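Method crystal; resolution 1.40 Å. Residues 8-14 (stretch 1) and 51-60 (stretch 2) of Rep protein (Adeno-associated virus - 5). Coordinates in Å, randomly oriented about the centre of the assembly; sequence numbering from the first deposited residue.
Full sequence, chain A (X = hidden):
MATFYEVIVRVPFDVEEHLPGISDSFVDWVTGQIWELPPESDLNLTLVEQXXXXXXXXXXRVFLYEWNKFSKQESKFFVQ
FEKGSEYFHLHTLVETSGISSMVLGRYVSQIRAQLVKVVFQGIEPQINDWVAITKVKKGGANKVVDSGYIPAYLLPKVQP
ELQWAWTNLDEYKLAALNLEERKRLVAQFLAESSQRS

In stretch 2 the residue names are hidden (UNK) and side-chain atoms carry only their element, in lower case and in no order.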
ATOM      1  N   ILE A   8       5.134  -4.916   1.397  1.00  7.64           N
ATOM      2  CA  ILE A   8       5.473  -3.739   0.617  1.00  8.33           C
ATOM      3  C   ILE A   8       5.412  -4.118  -0.856  1.00  8.20           C
ATOM      4  O   ILE A   8       6.004  -5.118  -1.277  1.00  8.42           O
ATOM      5  CB  ILE A   8       6.864  -3.170   0.984  1.00  8.96           C
ATOM      6  CG1 ILE A   8       6.835  -2.628   2.418  1.00 11.57           C
ATOM      7  CG2 ILE A   8       7.252  -2.048   0.014  1.00  8.63           C
ATOM      8  CD1 ILE A   8       8.172  -2.103   2.912  1.00 15.78           C
ATOM      9  N   VAL A   9       4.607  -3.374  -1.606  1.00  7.33           N
ATOM     10  CA  VAL A   9       4.456  -3.620  -3.028  1.00  7.07           C
ATOM     11  C   VAL A   9       5.045  -2.466  -3.833  1.00  7.32           C
ATOM     12  O   VAL A   9       4.623  -1.317  -3.690  1.00  6.94           O
ATOM     13  CB  VAL A   9       2.966  -3.796  -3.427  1.00  7.35           C
ATOM     14  CG1 VAL A   9       2.851  -4.080  -4.925  1.00  7.78           C
ATOM     15  CG2 VAL A   9       2.330  -4.923  -2.630  1.00  7.42           C
ATOM     16  N   ARG A  10       6.063  -2.765  -4.631  1.00  8.00           N
ATOM     17  CA  ARG A  10       6.680  -1.762  -5.488  1.00  8.14           C
ATOM     18  C   ARG A  10       5.763  -1.651  -6.699  1.00  8.62           C
ATOM     19  O   ARG A  10       5.397  -2.660  -7.304  1.00 10.03           O
ATOM     20  CB  ARG A  10       8.094  -2.189  -5.870  1.00  8.85           C
ATOM     21  CG  ARG A  10       9.051  -2.088  -4.694  1.00  8.53           C
ATOM     22  CD  ARG A  10      10.398  -2.691  -4.999  1.00 11.16           C
ATOM     23  NE  ARG A  10      11.360  -2.371  -3.951  1.00 15.18           N
ATOM     24  CZ  ARG A  10      12.564  -2.924  -3.846  1.00 19.61           C
ATOM     25  NH1 ARG A  10      12.960  -3.833  -4.726  1.00 15.24           N
ATOM     26  NH2 ARG A  10      13.378  -2.553  -2.867  1.00 24.02           N
ATOM     27  N   VAL A  11       5.356  -0.429  -7.010  1.00  8.53           N
ATOM     28  CA  VAL A  11       4.418  -0.161  -8.099  1.00  9.45           C
ATOM     29  C   VAL A  11       5.037  -0.024  -9.494  1.00  9.77           C
ATOM     30  O   VAL A  11       5.759   0.937  -9.772  1.00  9.23           O
ATOM     31  CB  VAL A  11       3.569   1.103  -7.771  1.00  9.35           C
ATOM     32  CG1 VAL A  11       2.593   1.413  -8.893  1.00  9.31           C
ATOM     33  CG2 VAL A  11       2.817   0.894  -6.468  1.00  9.49           C
ATOM     34  N   PRO A  12       4.743  -0.982 -10.393  1.00 10.68           N
ATOM     35  CA  PRO A  12       5.267  -0.965 -11.763  1.00 11.92           C
ATOM     36  C   PRO A  12       4.446   0.011 -12.614  1.00 12.51           C
ATOM     37  O   PRO A  12       3.223   0.051 -12.495  1.00 12.76           O
ATOM     38  CB  PRO A  12       5.040  -2.410 -12.236  1.00 12.01           C
ATOM     39  CG  PRO A  12       4.742  -3.199 -10.965  1.00 11.69           C
ATOM     40  CD  PRO A  12       3.973  -2.212 -10.156  1.00 10.54           C
ATOM     41  N   PHE A  13       5.109   0.773 -13.479  1.00 12.65           N
ATOM     42  CA  PHE A  13       4.405   1.730 -14.335  1.00 13.41           C
ATOM     43  C   PHE A  13       5.138   2.057 -15.640  1.00 13.08           C
ATOM     44  O   PHE A  13       4.530   2.528 -16.599  1.00 13.41           O
ATOM     45  CB  PHE A  13       4.139   3.035 -13.566  1.00 13.92           C
ATOM     46  CG  PHE A  13       5.383   3.822 -13.249  1.00 14.83           C
ATOM     47  CD1 PHE A  13       5.900   4.738 -14.163  1.00 15.63           C
ATOM     48  CD2 PHE A  13       6.050   3.632 -12.046  1.00 15.70           C
ATOM     49  CE1 PHE A  13       7.064   5.449 -13.886  1.00 16.10           C
ATOM     50  CE2 PHE A  13       7.213   4.339 -11.758  1.00 15.99           C
ATOM     51  CZ  PHE A  13       7.721   5.249 -12.681  1.00 16.30           C
ATOM     52  N   ASP A  14       6.449   1.842 -15.656  1.00 13.14           N
ATOM     53  CA  ASP A  14       7.283   2.141 -16.821  1.00 12.85           C
ATOM     54  C   ASP A  14       7.239   0.969 -17.797  1.00 12.76           C
ATOM     55  O   ASP A  14       7.719  -0.119 -17.473  1.00 12.79           O
ATOM     56  CB  ASP A  14       8.718   2.380 -16.340  1.00 14.78           C
ATOM     57  CG  ASP A  14       9.583   3.071 -17.369  1.00 22.07           C
ATOM     58  OD1 ASP A  14      10.096   4.162 -17.058  1.00 28.64           O
ATOM     59  OD2 ASP A  14       9.785   2.523 -18.467  1.00 20.05           O
ATOM     60  N   UNK A  51      -0.625   9.072 -12.448  1.00 10.21           N
ATOM     61  CA  UNK A  51      -0.535   7.801 -13.179  1.00 10.02           C
ATOM     62  C   UNK A  51      -0.127   6.655 -12.251  1.00  9.80           C
ATOM     63  O   UNK A  51      -0.714   5.568 -12.286  1.00 10.30           O
ATOM     64  c   UNK A  51       0.191  10.108 -13.104  1.00 11.00           C
ATOM     65  c   UNK A  51       0.352   9.545 -14.500  1.00 10.95           C
ATOM     66  c   UNK A  51       0.540   8.086 -14.227  1.00 10.65           C
ATOM     67  N   UNK A  52       0.861   6.913 -11.397  1.00  8.52           N
ATOM     68  CA  UNK A  52       1.331   5.909 -10.450  1.00  7.71           C
ATOM     69  C   UNK A  52       0.258   5.614  -9.400  1.00  7.52           C
ATOM     70  O   UNK A  52       0.067   4.463  -9.006  1.00  8.16           O
ATOM     71  c   UNK A  52       3.859   6.308 -10.688  1.00 10.26           C
ATOM     72  c   UNK A  52       2.629   6.364  -9.780  1.00  7.71           C
ATOM     73  c   UNK A  52       4.015   7.520 -11.599  1.00 13.29           C
ATOM     74  o   UNK A  52       3.208   8.449 -11.579  1.00 10.06           O
ATOM     75  n   UNK A  52       5.071   7.511 -12.400  1.00 20.75           N
ATOM     76  N   UNK A  53      -0.446   6.651  -8.956  1.00  7.43           N
ATOM     77  CA  UNK A  53      -1.513   6.484  -7.971  1.00  7.19           C
ATOM     78  C   UNK A  53      -2.630   5.606  -8.544  1.00  7.43           C
ATOM     79  O   UNK A  53      -3.218   4.787  -7.835  1.00  7.75           O
ATOM     80  c   UNK A  53      -3.647   9.297  -6.295  1.00  9.12           C
ATOM     81  c   UNK A  53      -3.278   7.854  -6.610  1.00  8.43           C
ATOM     82  c   UNK A  53      -2.991   7.067  -5.332  1.00  8.62           C
ATOM     83  c   UNK A  53      -2.073   7.845  -7.553  1.00  7.20           C
ATOM     84  N   UNK A  54      -2.905   5.771  -9.833  1.00  6.98           N
ATOM     85  CA  UNK A  54      -3.937   4.986 -10.499  1.00  7.19           C
ATOM     86  C   UNK A  54      -3.595   3.496 -10.427  1.00  7.56           C
ATOM     87  O   UNK A  54      -4.454   2.668 -10.097  1.00  7.99           O
ATOM     88  c   UNK A  54      -4.117   5.457 -11.963  1.00  7.47           C
ATOM     89  c   UNK A  54      -5.110   4.574 -12.708  1.00  6.66           C
ATOM     90  o   UNK A  54      -4.591   6.813 -11.959  1.00  7.27           O
ATOM     91  N   UNK A  55      -2.340   3.154 -10.699  1.00  6.89           N
ATOM     92  CA  UNK A  55      -1.909   1.758 -10.626  1.00  7.20           C
ATOM     93  C   UNK A  55      -1.958   1.295  -9.169  1.00  6.50           C
ATOM     94  O   UNK A  55      -2.451   0.205  -8.869  1.00  7.01           O
ATOM     95  c   UNK A  55      -0.322   2.069 -12.548  1.00  7.82           C
ATOM     96  c   UNK A  55      -0.062   0.101 -11.064  1.00  7.78           C
ATOM     97  c   UNK A  55      -0.456   1.571 -11.134  1.00  7.68           C
ATOM     98  N   UNK A  56      -1.467   2.147  -8.272  1.00  5.95           N
ATOM     99  CA  UNK A  56      -1.421   1.842  -6.845  1.00  6.53           C
ATOM    100  C   UNK A  56      -2.786   1.507  -6.248  1.00  6.66           C
ATOM    101  O   UNK A  56      -2.919   0.523  -5.513  1.00  7.30           O
ATOM    102  c   UNK A  56      -0.788   2.994  -6.085  1.00  6.56           C
ATOM    103  N   UNK A  57      -3.803   2.304  -6.566  1.00  5.96           N
ATOM    104  CA  UNK A  57      -5.131   2.040  -6.022  1.00  6.37           C
ATOM    105  C   UNK A  57      -5.689   0.714  -6.514  1.00  6.61           C
ATOM    106  O   UNK A  57      -6.338  -0.007  -5.751  1.00  6.64           O
ATOM    107  c   UNK A  57      -7.450   2.997  -5.624  1.00 11.07           C
ATOM    108  c   UNK A  57      -6.118   3.162  -6.351  1.00  7.90           C
ATOM    109  o   UNK A  57      -8.489   2.883  -6.302  1.00 12.52           O
ATOM    110  o   UNK A  57      -7.452   2.957  -4.373  1.00 10.93           O
ATOM    111  N   UNK A  58      -5.450   0.393  -7.784  1.00  5.93           N
ATOM    112  CA  UNK A  58      -5.947  -0.864  -8.324  1.00  5.84           C
ATOM    113  C   UNK A  58      -5.238  -2.023  -7.632  1.00  6.01           C
ATOM    114  O   UNK A  58      -5.872  -3.018  -7.267  1.00  7.19           O
ATOM    115  c   UNK A  58      -5.756  -0.934  -9.838  1.00  6.30           C
ATOM    116  n   UNK A  58      -9.593   0.517 -11.961  1.00  8.68           N
ATOM    117  n   UNK A  58      -8.787  -1.471 -12.783  1.00  8.80           N
ATOM    118  c   UNK A  58      -9.016  -0.660 -11.755  1.00  9.07           C
ATOM    119  c   UNK A  58      -6.417  -2.149 -10.497  1.00  7.65           C
ATOM    120  n   UNK A  58      -8.625  -0.997 -10.531  1.00  7.98           N
ATOM    121  c   UNK A  58      -7.919  -2.231 -10.193  1.00  8.77           C
ATOM    122  N   UNK A  59      -3.930  -1.888  -7.425  1.00  6.06           N
ATOM    123  CA  UNK A  59      -3.160  -2.925  -6.742  1.00  5.85           C
ATOM    124  C   UNK A  59      -3.724  -3.106  -5.332  1.00  6.11           C
ATOM    125  O   UNK A  59      -3.977  -4.232  -4.895  1.00  6.84           O
ATOM    126  c   UNK A  59      -0.995  -2.630  -8.010  1.00  6.94           C
ATOM    127  c   UNK A  59       0.461  -2.182  -8.003  1.00  9.09           C
ATOM    128  c   UNK A  59      -0.935  -3.460  -5.642  1.00  6.25           C
ATOM    129  c   UNK A  59      -1.660  -2.545  -6.638  1.00  5.94           C
ATOM    130  N   UNK A  60      -3.927  -1.994  -4.632  1.00  6.04           N
ATOM    131  CA  UNK A  60      -4.456  -2.026  -3.276  1.00  7.15           C
ATOM    132  C   UNK A  60      -5.782  -2.778  -3.192  1.00  7.23           C
ATOM    133  O   UNK A  60      -5.938  -3.681  -2.363  1.00  7.77           O
ATOM    134  c   UNK A  60      -5.309  -0.575  -1.384  1.00 13.09           C
ATOM    135  n   UNK A  60      -8.513   0.663  -0.380  1.00 11.19           N
ATOM    136  c   UNK A  60      -5.761   0.810  -1.020  1.00 13.58           C
ATOM    137  c   UNK A  60      -8.143   1.239  -1.521  1.00 11.09           C
ATOM    138  n   UNK A  60      -9.052   1.837  -2.277  1.00 12.04           N
ATOM    139  c   UNK A  60      -4.646  -0.606  -2.740  1.00  8.88           C
ATOM    140  n   UNK A  60      -6.856   1.312  -1.853  1.00 12.25           N
TER

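Position 51 carries three side-chain carbons that close a ring onto its own backbone N and touch nothing on stretch 1, which identifies Pro51. Its CA-to-CB bond points toward stretch 1, yet CB of Pro51, its nearest side-chain atom, is still 6.2 Å from CB of Phe13.

Position 52 has three carbons in a row, the third bearing one O and one N. The terminal nitrogen lies 3.2 Å from CE1 of Phe13, over the ring face. Oxygen and nitrogen on one terminal carbon make an amide, and the chain length gives Gln52. CA-to-CB points sideways, but chi1 of -73° (m) and chi2 of 83° (p) bring the end nearer; CG of Gln52 sits 4.0 Å from the centroid of the Phe13 ring, 20° off its normal, a CH-pi contact.

Position 53 shows four carbons forked at the second, and its CA-to-CB bond points away: Leu53. At position 54 one carbon carries an O and a C, out of reach of stretch 1, the pattern of Thr54.

Position 55 has three carbons, the first carrying the other two, and its CA-to-CB bond points toward stretch 1. One branch carbon lies 3.7 Å from CG1 of Val11 and 3.6 Å from O of Pro12. This is Val55, and that carbon is CG1. The Pro12 carbonyl oxygen is buried by the contact and has no polar partner in the model.

Position 56 has a single carbon, CB, 4.2 Å from CG2 of Val11: Ala56. The CA atoms of Ala56 and Val11 are 6.3 Å apart.

Position 57, two carbons with two oxygens on the second, is a carboxylate out of reach of stretch 1: Asp57. Position 58, also out of reach, runs three carbons, a nitrogen, then a carbon with two more nitrogens, the guanidinium of Arg58.

Position 59 has four carbons forked at the first, one arm two carbons long. The end of that arm lies 4.1 Å from CD of Pro12 and 4.2 Å from CG2 of Val11, so Ile59. CG2 of Ile59 is 3.9 Å from CG1 of Val9.

Position 60 repeats the guanidinium pattern, its end leading away from stretch 1: Arg60. NH2 of Arg60 forms a salt bridge with OD1 of Asp57 at 2.9 Å.

The contact is mainly apolar packing, with the side chain of Gln52 laid over one face of the Phe13 ring, no hydrogen bond between the stretches and 356 Å² buried in total. Residues 52, 55, 56 and 59 recur at helical spacing and form one side of the helix. Val11 touches all four; Val9 meets Ile59 and Phe13 meets Gln52, so the stretches run in opposite senses along the contact.

Stretch 2 (51-60) PQLTVADRIR
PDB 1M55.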